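Local coordinates for protein triphenylmethane reductase (PDB 2JL1) that probably reduces triphenylmethane dyes with NADPH, as an NADP-binding, Rossmann-fold oxidoreductase of the NmrA-like family, at residues L142-F147 / V170-R175; I161-G166 / A250-I255; N201-F206 / S261-D266. All blocks are in the same frame, centred on the assembly; numbering follows the deposited sequence.

How the contacts relate
The three contacts lie within one NmrA-like chain: contacts 1 and 3 beside the seven-stranded parallel sheet, contact 2 in the smaller part built on strands 160-163 and 222-225. Contact 1, on the NADP nicotinamide side, is about 14 Å from contact 2 and 10 Å from contact 3, centre to centre; contacts 2 and 3 are 16 Å apart. Along the chain contacts 1 and 2 alternate their segments, contacts 2 and 3 do likewise, and contact 1 closes before contact 3 opens. Phe147, Tyr252, Ile255 and Phe206 pack together, and the backbone bond from Val170 N to Trp204 O ties contact 1 to contact 3, so packing runs from the cofactor-site loops into the smaller part.

Contact 1. Residues L142-F147 / V170-R175; sequences LYTDFF and VNSVTR. With NAP (NADP nicotinamide-adenine-dinucleotide phosphate), chain B; GOL (glycerol), chain F.
Arg175 crosses the Tyr143 ring at about a right angle, its CG 3.6 Å from the ring centroid and almost on the ring normal, a CH-pi contact. The arginine chain runs extended from CG to NE (chi3 -161°), which brings NE to O2N on the nicotinamide-side phosphorus of the NADP diphosphate at 2.7 Å. On the opposite face of the tyrosine lies the cofactor carboxamide, with C7N over the ring centre, while Tyr143 OH donates to O5D at 2.9 Å and Tyr143 N donates to O7N. The phenol is thus held between arginine and nicotinamide, in the cofactor site of a Rossmann-type NmrA-like protein. Asp145 reaches the same arginine at its backbone: OD1 takes the Arg175 N-H at 2.9 Å on its syn side, and OD2 and NH1 form a long salt bridge. Thr174, just before Arg175, is the N-cap of helix 175-186, its OG1 bonded to Glu177 N. Thr144 N donates to Val173 O from above the carbonyl plane, while Val173 N donates to Leu142 O at 3.2 Å; together these bonds frame the single bridge between Tyr143 and Val173. Thr144 OG1 and Ser172 OG share a hydrogen bond of 2.7 Å, and Ser172 OG is also bonded to Trp204 NE1. Beyond them a glycerol, probably from crystallisation, joins Leu142 N to the Asn171 amide, and Phe147 CE2 meets Val170 CG1.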
loop_
_atom_site.group_PDB
_atom_site.type_symbol
_atom_site.label_atom_id
_atom_site.label_comp_id
_atom_site.label_asym_id
_atom_site.label_seq_id
_atom_site.Cartn_x
_atom_site.Cartn_y
_atom_site.Cartn_z
ATOM N N LEU A 142 -13.266 14.918 -0.241
ATOM C CA LEU A 142 -14.004 15.069 -1.482
ATOM C C LEU A 142 -14.097 16.554 -1.858
ATOM O O LEU A 142 -14.160 17.406 -0.973
ATOM C CB LEU A 142 -15.404 14.487 -1.330
ATOM C CG LEU A 142 -15.494 13.002 -0.952
ATOM C CD1 LEU A 142 -16.983 12.659 -0.678
ATOM C CD2 LEU A 142 -14.908 12.125 -2.100
ATOM N N TYR A 143 -14.085 16.854 -3.161
ATOM C CA TYR A 143 -14.214 18.228 -3.653
ATOM C C TYR A 143 -15.640 18.747 -3.548
ATOM O O TYR A 143 -16.555 18.119 -4.042
ATOM C CB TYR A 143 -13.768 18.344 -5.119
ATOM C CG TYR A 143 -12.354 17.887 -5.416
ATOM C CD1 TYR A 143 -11.329 18.104 -4.508
ATOM C CD2 TYR A 143 -12.041 17.281 -6.638
ATOM C CE1 TYR A 143 -9.998 17.684 -4.780
ATOM C CE2 TYR A 143 -10.731 16.864 -6.928
ATOM C CZ TYR A 143 -9.720 17.085 -5.995
ATOM O OH TYR A 143 -8.437 16.707 -6.265
ATOM N N THR A 144 -15.814 19.906 -2.908
ATOM C CA THR A 144 -17.116 20.591 -2.909
ATOM C C THR A 144 -17.574 20.820 -4.357
ATOM O O THR A 144 -18.767 20.741 -4.651
ATOM C CB THR A 144 -17.000 21.921 -2.183
ATOM O OG1 THR A 144 -16.539 21.672 -0.858
ATOM C CG2 THR A 144 -18.344 22.676 -2.127
ATOM N N ASP A 145 -16.603 21.052 -5.255
ATOM C CA ASP A 145 -16.860 21.331 -6.693
ATOM C C ASP A 145 -17.567 20.182 -7.386
ATOM O O ASP A 145 -18.221 20.399 -8.390
ATOM C CB ASP A 145 -15.549 21.612 -7.479
ATOM C CG ASP A 145 -14.535 22.425 -6.694
ATOM O OD1 ASP A 145 -14.138 22.013 -5.589
ATOM O OD2 ASP A 145 -14.077 23.477 -7.208
ATOM N N PHE A 146 -17.440 18.965 -6.847
ATOM C CA PHE A 146 -18.118 17.794 -7.405
ATOM C C PHE A 146 -19.623 17.987 -7.278
ATOM O O PHE A 146 -20.362 17.659 -8.195
ATOM C CB PHE A 146 -17.670 16.488 -6.721
ATOM C CG PHE A 146 -18.287 15.247 -7.316
ATOM C CD1 PHE A 146 -17.854 14.767 -8.558
ATOM C CD2 PHE A 146 -19.310 14.572 -6.653
ATOM C CE1 PHE A 146 -18.422 13.630 -9.124
ATOM C CE2 PHE A 146 -19.902 13.437 -7.221
ATOM C CZ PHE A 146 -19.442 12.964 -8.460
ATOM N N PHE A 147 -20.054 18.589 -6.166
ATOM C CA PHE A 147 -21.470 18.758 -5.836
ATOM C C PHE A 147 -22.019 20.170 -6.179
ATOM O O PHE A 147 -23.209 20.358 -6.435
ATOM C CB PHE A 147 -21.662 18.495 -4.336
ATOM C CG PHE A 147 -21.036 17.209 -3.859
ATOM C CD1 PHE A 147 -21.616 15.989 -4.168
ATOM C CD2 PHE A 147 -19.848 17.223 -3.130
ATOM C CE1 PHE A 147 -21.043 14.780 -3.720
ATOM C CE2 PHE A 147 -19.266 16.026 -2.685
ATOM C CZ PHE A 147 -19.850 14.812 -2.997
ATOM N N VAL A 170 -21.419 16.022 4.962
ATOM C CA VAL A 170 -20.382 16.227 3.956
ATOM C C VAL A 170 -19.308 17.206 4.451
ATOM O O VAL A 170 -19.584 18.373 4.706
ATOM C CB VAL A 170 -20.970 16.716 2.591
ATOM C CG1 VAL A 170 -19.885 16.721 1.491
ATOM C CG2 VAL A 170 -22.149 15.822 2.126
ATOM N N ASN A 171 -18.070 16.733 4.498
ATOM C CA ASN A 171 -16.924 17.509 5.007
ATOM C C ASN A 171 -16.055 18.034 3.849
ATOM O O ASN A 171 -14.859 18.353 4.029
ATOM C CB ASN A 171 -16.106 16.612 5.944
ATOM C CG ASN A 171 -15.472 15.443 5.201
ATOM O OD1 ASN A 171 -15.635 15.316 3.963
ATOM N ND2 ASN A 171 -14.755 14.592 5.927
ATOM N N SER A 172 -16.667 18.140 2.664
ATOM C CA SER A 172 -15.962 18.557 1.444
ATOM C C SER A 172 -15.287 19.925 1.541
ATOM O O SER A 172 -15.690 20.781 2.322
ATOM C CB SER A 172 -16.902 18.531 0.233
ATOM O OG SER A 172 -17.876 19.577 0.313
ATOM N N VAL A 173 -14.238 20.131 0.764
ATOM C CA VAL A 173 -13.665 21.472 0.627
ATOM C C VAL A 173 -13.334 21.679 -0.853
ATOM O O VAL A 173 -13.101 20.716 -1.582
ATOM C CB VAL A 173 -12.407 21.670 1.505
ATOM C CG1 VAL A 173 -12.748 21.712 3.005
ATOM C CG2 VAL A 173 -11.405 20.574 1.231
ATOM N N THR A 174 -13.295 22.931 -1.284
ATOM C CA THR A 174 -13.067 23.266 -2.700
ATOM C C THR A 174 -11.638 22.866 -3.143
ATOM O O THR A 174 -10.700 22.852 -2.339
ATOM C CB THR A 174 -13.295 24.746 -2.991
ATOM O OG1 THR A 174 -12.358 25.519 -2.247
ATOM C CG2 THR A 174 -14.755 25.213 -2.613
ATOM N N ARG A 175 -11.485 22.534 -4.422
ATOM C CA ARG A 175 -10.155 22.299 -5.021
ATOM C C ARG A 175 -9.252 23.477 -4.765
ATOM O O ARG A 175 -8.061 23.299 -4.517
ATOM C CB ARG A 175 -10.254 22.157 -6.524
ATOM C CG ARG A 175 -10.591 20.812 -7.002
ATOM C CD ARG A 175 -10.348 20.749 -8.496
ATOM N NE ARG A 175 -11.087 19.608 -9.008
ATOM C CZ ARG A 175 -12.301 19.695 -9.537
ATOM N NH1 ARG A 175 -12.877 20.881 -9.677
ATOM N NH2 ARG A 175 -12.913 18.596 -9.954
HETATM P PA NAP B . -8.219 16.112 -13.148
HETATM O O1A NAP B . -9.085 15.072 -13.768
HETATM O O2A NAP B . -8.533 17.504 -13.532
HETATM O O5B NAP B . -6.676 15.825 -13.430
HETATM C C5B NAP B . -6.098 14.538 -13.450
HETATM C C4B NAP B . -4.674 14.771 -13.934
HETATM O O4B NAP B . -3.959 13.545 -14.014
HETATM C C3B NAP B . -4.723 15.381 -15.335
HETATM O O3B NAP B . -3.838 16.469 -15.404
HETATM C C2B NAP B . -4.224 14.280 -16.227
HETATM O O2B NAP B . -3.445 14.794 -17.261
HETATM C C1B NAP B . -3.328 13.510 -15.279
HETATM N N9A NAP B . -3.088 12.162 -15.811
HETATM C C8A NAP B . -4.009 11.235 -16.217
HETATM N N7A NAP B . -3.335 10.140 -16.642
HETATM C C5A NAP B . -2.006 10.377 -16.533
HETATM C C6A NAP B . -0.880 9.610 -16.833
HETATM N N6A NAP B . -0.997 8.386 -17.339
HETATM N N1A NAP B . 0.369 10.139 -16.600
HETATM C C2A NAP B . 0.505 11.412 -16.090
HETATM N N3A NAP B . -0.608 12.164 -15.787
HETATM C C4A NAP B . -1.843 11.649 -16.014
HETATM O O3 NAP B . -8.348 15.929 -11.538
HETATM P PN NAP B . -8.424 17.028 -10.363
HETATM O O1N NAP B . -7.323 17.977 -10.595
HETATM O O2N NAP B . -9.824 17.526 -10.257
HETATM O O5D NAP B . -8.020 16.134 -9.045
HETATM C C5D NAP B . -6.701 15.621 -8.914
HETATM C C4D NAP B . -6.637 14.164 -8.441
HETATM O O4D NAP B . -7.398 14.022 -7.254
HETATM C C3D NAP B . -7.243 13.183 -9.448
HETATM O O3D NAP B . -6.324 12.634 -10.359
HETATM C C2D NAP B . -7.878 12.105 -8.590
HETATM O O2D NAP B . -7.017 11.029 -8.279
HETATM C C1D NAP B . -8.169 12.832 -7.295
HETATM N N1N NAP B . -9.620 13.076 -7.222
HETATM C C2N NAP B . -10.115 13.483 -6.024
HETATM C C3N NAP B . -11.456 13.684 -5.871
HETATM C C7N NAP B . -12.003 14.105 -4.575
HETATM O O7N NAP B . -13.393 14.416 -4.546
HETATM N N7N NAP B . -11.169 14.122 -3.528
HETATM C C4N NAP B . -12.318 13.566 -6.982
HETATM C C5N NAP B . -11.792 13.246 -8.209
HETATM C C6N NAP B . -10.430 12.944 -8.311
HETATM P P2B NAP B . -4.062 15.107 -18.720
HETATM O O1X NAP B . -4.387 16.588 -18.760
HETATM O O2X NAP B . -5.326 14.310 -18.996
HETATM O O3X NAP B . -2.969 14.740 -19.701
HETATM C C1 GOL F . -14.392 12.340 2.662
HETATM O O1 GOL F . -14.250 13.705 2.289
HETATM C C2 GOL F . -13.277 11.885 3.628
HETATM O O2 GOL F . -13.665 12.045 4.958
HETATM C C3 GOL F . -12.995 10.393 3.430
HETATM O O3 GOL F . -12.991 9.622 4.616
#

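Contact 2. Residues I161-G166 / A250-I255; sequences IVTNAG and AIYDAI
Thr163 sits over one face of the Tyr252 ring, its CB 3.8 Å from the centroid and 7° off the normal, a CH-pi contact in which CG2 leans toward CZ. Apolar packing continues at Ala165, whose CB touches Tyr252 CD1 at 4.1 Å and Ile255 CG2 at 4.0 Å. No direct hydrogen bond joins the segments; a CA-H...O contact runs from Ala165 CA to Tyr252 O. Asn164 OD1 lies at the ring edge, 3.2 Å from Tyr252 CD2, and also touches Tyr252 CB, the amide plane nearly perpendicular to the ring; this buried oxygen has no polar partner in the model. Asn164 ND2 instead donates to Ala249 O. Water does the polar bridging: one molecule joins Val162 O, at 2.8 Å, to Tyr252 OH, and another accepts from Asn164 ND2 and donates to Asp253 OD2; the other oxygen, OD1, forms a salt bridge with Lys257. Thr163 OG1, also bonded to His223, accepts from Ala165 N at 3.0 Å. That bond makes an ST turn where strand 160-163 ends, and the turn rests against helix 242-256 in the small two-stranded part of the NmrA-like fold.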
loop_
_atom_site.group_PDB
_atom_site.type_symbol
_atom_site.label_atom_id
_atom_site.label_comp_id
_atom_site.label_asym_id
_atom_site.label_seq_id
_atom_site.Cartn_x
_atom_site.Cartn_y
_atom_site.Cartn_z
ATOM N N ILE A 161 -32.868 19.128 -5.965
ATOM C CA ILE A 161 -31.593 18.415 -5.981
ATOM C C ILE A 161 -31.941 16.972 -5.630
ATOM O O ILE A 161 -32.492 16.726 -4.560
ATOM C CB ILE A 161 -30.612 18.958 -4.915
ATOM C CG1 ILE A 161 -30.241 20.415 -5.208
ATOM C CG2 ILE A 161 -29.357 18.102 -4.857
ATOM C CD1 ILE A 161 -29.409 21.092 -4.073
ATOM N N VAL A 162 -31.642 16.038 -6.539
ATOM C CA VAL A 162 -31.986 14.621 -6.369
ATOM C C VAL A 162 -30.713 13.820 -6.043
ATOM O O VAL A 162 -29.736 13.834 -6.819
ATOM C CB VAL A 162 -32.708 14.058 -7.652
ATOM C CG1 VAL A 162 -33.097 12.588 -7.487
ATOM C CG2 VAL A 162 -33.950 14.858 -7.964
ATOM N N THR A 163 -30.682 13.195 -4.867
ATOM C CA THR A 163 -29.530 12.381 -4.454
ATOM C C THR A 163 -30.003 11.172 -3.694
ATOM O O THR A 163 -31.095 11.170 -3.165
ATOM C CB THR A 163 -28.619 13.121 -3.425
ATOM O OG1 THR A 163 -29.206 13.028 -2.122
ATOM C CG2 THR A 163 -28.431 14.570 -3.779
ATOM N N ASN A 164 -29.145 10.165 -3.576
ATOM C CA ASN A 164 -29.394 9.095 -2.612
ATOM C C ASN A 164 -28.504 9.204 -1.365
ATOM O O ASN A 164 -28.184 8.187 -0.755
ATOM C CB ASN A 164 -29.244 7.711 -3.271
ATOM C CG ASN A 164 -27.922 7.547 -3.999
ATOM O OD1 ASN A 164 -27.540 8.399 -4.796
ATOM N ND2 ASN A 164 -27.219 6.444 -3.739
ATOM N N ALA A 165 -28.173 10.435 -0.957
ATOM C CA ALA A 165 -27.285 10.687 0.191
ATOM C C ALA A 165 -27.992 10.776 1.536
ATOM O O ALA A 165 -27.340 10.827 2.576
ATOM C CB ALA A 165 -26.476 11.969 -0.032
ATOM N N GLY A 166 -29.318 10.795 1.529
ATOM C CA GLY A 166 -30.090 11.055 2.737
ATOM C C GLY A 166 -29.633 12.315 3.456
ATOM O O GLY A 166 -29.445 13.382 2.836
ATOM N N ALA A 250 -22.761 6.000 -6.214
ATOM C CA ALA A 250 -21.987 5.263 -5.219
ATOM C C ALA A 250 -21.402 6.227 -4.191
ATOM O O ALA A 250 -21.279 5.891 -3.010
ATOM C CB ALA A 250 -20.886 4.427 -5.872
ATOM N N ILE A 251 -21.046 7.424 -4.647
ATOM C CA ILE A 251 -20.480 8.448 -3.761
ATOM C C ILE A 251 -21.587 8.955 -2.817
ATOM O O ILE A 251 -21.346 9.149 -1.625
ATOM C CB ILE A 251 -19.820 9.598 -4.582
ATOM C CG1 ILE A 251 -18.462 9.124 -5.144
ATOM C CG2 ILE A 251 -19.596 10.842 -3.729
ATOM C CD1 ILE A 251 -17.843 10.095 -6.231
ATOM N N TYR A 252 -22.800 9.144 -3.346
ATOM C CA TYR A 252 -23.925 9.551 -2.499
ATOM C C TYR A 252 -24.233 8.458 -1.472
ATOM O O TYR A 252 -24.523 8.742 -0.331
ATOM C CB TYR A 252 -25.170 9.795 -3.342
ATOM C CG TYR A 252 -25.188 11.078 -4.152
ATOM C CD1 TYR A 252 -24.583 12.250 -3.690
ATOM C CD2 TYR A 252 -25.892 11.131 -5.350
ATOM C CE1 TYR A 252 -24.641 13.434 -4.432
ATOM C CE2 TYR A 252 -25.965 12.307 -6.107
ATOM C CZ TYR A 252 -25.334 13.448 -5.639
ATOM O OH TYR A 252 -25.434 14.595 -6.372
ATOM N N ASP A 253 -24.140 7.204 -1.884
ATOM C CA ASP A 253 -24.445 6.090 -0.973
ATOM C C ASP A 253 -23.412 6.040 0.164
ATOM O O ASP A 253 -23.768 5.826 1.319
ATOM C CB ASP A 253 -24.505 4.754 -1.756
ATOM C CG ASP A 253 -24.874 3.577 -0.871
ATOM O OD1 ASP A 253 -23.989 2.760 -0.573
ATOM O OD2 ASP A 253 -26.037 3.479 -0.452
ATOM N N ALA A 254 -22.143 6.265 -0.155
ATOM C CA ALA A 254 -21.093 6.262 0.862
ATOM C C ALA A 254 -21.377 7.412 1.835
ATOM O O ALA A 254 -21.297 7.245 3.043
ATOM C CB ALA A 254 -19.686 6.416 0.197
ATOM N N ILE A 255 -21.738 8.567 1.281
ATOM C CA ILE A 255 -22.109 9.726 2.090
ATOM C C ILE A 255 -23.282 9.386 3.025
ATOM O O ILE A 255 -23.199 9.684 4.229
ATOM C CB ILE A 255 -22.370 10.998 1.219
ATOM C CG1 ILE A 255 -21.053 11.530 0.631
ATOM C CG2 ILE A 255 -23.066 12.126 2.054
ATOM C CD1 ILE A 255 -21.297 12.567 -0.491
HETATM O O HOH W 1 -27.677 14.698 -8.489
HETATM O O HOH W 2 -27.947 4.753 -1.334
#

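Contact 3. Residues N201-F206 / S261-D266; sequences NQPWTF and SKTSDD
Asn201 ND2 donates to Asp265 OD1 at 2.8 Å, and the bond is almost straight, 175° at the hydrogen. The acceptor lies in the plane of the asparagine amide, but the donor meets the carboxylate from above, 40° out of its plane. The two side chains cross at about a right angle, with amide and carboxylate planes 70° apart. Asn201 CG stands between the backbone N and the carbonyl carbon, and from there the amide extends its ND2 to the aspartate. Asp265 OD1 also lies near Asn201 CB, and that CB packs against Ser264 O at 3.7 Å, so the asparagine is met by both the carboxylate and the adjoining backbone.

The remaining contact is apolar. Thr263 CG2 meets Pro203 CG at 4.0 Å, and its CB approaches Asn201 CA at 4.1 Å. Proline and threonine cross at about a right angle, methyl against ring carbon. None of the touching residues is fully buried, which makes this a shallow surface contact between two loops.

Each loop leads into a helix. Ser264 OG accepts from Asp266 N at 3.0 Å, a capping bond in the turn before helix 266-271, and Thr205 is the N-cap of helix 206-217, its OG1 bonding weakly to Glu208 N. Asp266 OD2 in turn accepts from Asn197 N on strand 194-198, the outermost strand at one side of the seven-stranded sheet. The contact therefore joins the loop after that strand to the loop after helix 242-256, just ahead of helices 206-217 and 266-271.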
loop_
_atom_site.group_PDB
_atom_site.type_symbol
_atom_site.label_atom_id
_atom_site.label_comp_id
_atom_site.label_asym_id
_atom_site.label_seq_id
_atom_site.Cartn_x
_atom_site.Cartn_y
_atom_site.Cartn_z
ATOM N N ASN A 201 -14.304 21.805 8.835
ATOM C CA ASN A 201 -14.893 21.709 10.169
ATOM C C ASN A 201 -16.231 22.470 10.267
ATOM O O ASN A 201 -16.674 22.855 11.350
ATOM C CB ASN A 201 -13.889 22.150 11.250
ATOM C CG ASN A 201 -13.303 23.522 10.989
ATOM O OD1 ASN A 201 -13.784 24.283 10.137
ATOM N ND2 ASN A 201 -12.234 23.840 11.717
ATOM N N GLN A 202 -16.854 22.673 9.113
ATOM C CA GLN A 202 -18.226 23.174 9.012
ATOM C C GLN A 202 -18.978 22.367 7.941
ATOM O O GLN A 202 -19.307 22.881 6.864
ATOM C CB GLN A 202 -18.256 24.669 8.681
ATOM C CG GLN A 202 -17.606 25.552 9.736
ATOM C CD GLN A 202 -17.674 27.006 9.350
ATOM O OE1 GLN A 202 -16.838 27.503 8.567
ATOM N NE2 GLN A 202 -18.695 27.695 9.856
ATOM N N PRO A 203 -19.277 21.104 8.246
ATOM C CA PRO A 203 -19.902 20.211 7.262
ATOM C C PRO A 203 -21.361 20.608 6.980
ATOM O O PRO A 203 -21.946 21.405 7.728
ATOM C CB PRO A 203 -19.815 18.827 7.928
ATOM C CG PRO A 203 -19.736 19.121 9.434
ATOM C CD PRO A 203 -19.058 20.456 9.565
ATOM N N TRP A 204 -21.920 20.033 5.921
ATOM C CA TRP A 204 -23.244 20.406 5.417
ATOM C C TRP A 204 -23.994 19.146 4.996
ATOM O O TRP A 204 -23.431 18.045 4.972
ATOM C CB TRP A 204 -23.090 21.374 4.229
ATOM C CG TRP A 204 -22.137 20.896 3.106
ATOM C CD1 TRP A 204 -20.791 21.067 3.062
ATOM C CD2 TRP A 204 -22.496 20.241 1.869
ATOM N NE1 TRP A 204 -20.276 20.541 1.906
ATOM C CE2 TRP A 204 -21.296 20.038 1.145
ATOM C CE3 TRP A 204 -23.709 19.815 1.307
ATOM C CZ2 TRP A 204 -21.267 19.407 -0.114
ATOM C CZ3 TRP A 204 -23.690 19.186 0.062
ATOM C CH2 TRP A 204 -22.475 18.984 -0.639
ATOM N N THR A 205 -25.276 19.296 4.700
ATOM C CA THR A 205 -26.065 18.191 4.225
ATOM C C THR A 205 -26.684 18.679 2.923
ATOM O O THR A 205 -26.656 19.901 2.618
ATOM C CB THR A 205 -27.174 17.813 5.236
ATOM O OG1 THR A 205 -28.003 18.960 5.476
ATOM C CG2 THR A 205 -26.552 17.333 6.588
ATOM N N PHE A 206 -27.279 17.767 2.172
ATOM C CA PHE A 206 -27.939 18.182 0.930
ATOM C C PHE A 206 -29.218 18.996 1.148
ATOM O O PHE A 206 -29.529 19.878 0.351
ATOM C CB PHE A 206 -28.132 16.998 -0.010
ATOM C CG PHE A 206 -26.869 16.599 -0.697
ATOM C CD1 PHE A 206 -26.029 15.640 -0.138
ATOM C CD2 PHE A 206 -26.473 17.236 -1.879
ATOM C CE1 PHE A 206 -24.838 15.282 -0.763
ATOM C CE2 PHE A 206 -25.243 16.891 -2.512
ATOM C CZ PHE A 206 -24.431 15.918 -1.940
ATOM N N SER A 261 -18.238 12.262 6.976
ATOM C CA SER A 261 -18.860 12.844 8.160
ATOM C C SER A 261 -17.853 13.201 9.257
ATOM O O SER A 261 -18.227 13.795 10.261
ATOM C CB SER A 261 -19.868 11.855 8.738
ATOM O OG SER A 261 -19.221 10.690 9.225
ATOM N N LYS A 262 -16.596 12.808 9.102
ATOM C CA LYS A 262 -15.567 13.149 10.103
ATOM C C LYS A 262 -14.841 14.465 9.819
ATOM O O LYS A 262 -14.615 14.795 8.680
ATOM C CB LYS A 262 -14.542 12.026 10.229
ATOM C CG LYS A 262 -15.061 10.817 10.962
ATOM C CD LYS A 262 -14.242 9.583 10.670
ATOM C CE LYS A 262 -12.920 9.544 11.411
ATOM N NZ LYS A 262 -12.260 8.219 11.164
ATOM N N THR A 263 -14.457 15.202 10.869
ATOM C CA THR A 263 -13.809 16.492 10.669
ATOM C C THR A 263 -12.447 16.633 11.333
ATOM O O THR A 263 -12.048 15.866 12.225
ATOM C CB THR A 263 -14.711 17.720 11.104
ATOM O OG1 THR A 263 -14.778 17.786 12.526
ATOM C CG2 THR A 263 -16.131 17.674 10.523
ATOM N N SER A 264 -11.747 17.676 10.922
ATOM C CA SER A 264 -10.455 17.991 11.495
ATOM C C SER A 264 -10.263 19.503 11.343
ATOM O O SER A 264 -10.847 20.115 10.435
ATOM C CB SER A 264 -9.345 17.269 10.716
ATOM O OG SER A 264 -8.057 17.727 11.126
ATOM N N ASP A 265 -9.432 20.073 12.213
ATOM C CA ASP A 265 -9.017 21.480 12.112
ATOM C C ASP A 265 -7.728 21.682 11.289
ATOM O O ASP A 265 -7.282 22.818 11.133
ATOM C CB ASP A 265 -8.801 22.084 13.504
ATOM C CG ASP A 265 -10.076 22.146 14.322
ATOM O OD1 ASP A 265 -11.190 22.125 13.724
ATOM O OD2 ASP A 265 -9.957 22.221 15.564
ATOM N N ASP A 266 -7.173 20.605 10.735
ATOM C CA ASP A 266 -5.875 20.682 10.025
ATOM C C ASP A 266 -5.905 21.697 8.901
ATOM O O ASP A 266 -4.969 22.494 8.784
ATOM C CB ASP A 266 -5.437 19.341 9.435
ATOM C CG ASP A 266 -5.099 18.310 10.488
ATOM O OD1 ASP A 266 -5.007 18.646 11.683
ATOM O OD2 ASP A 266 -4.925 17.143 10.113
#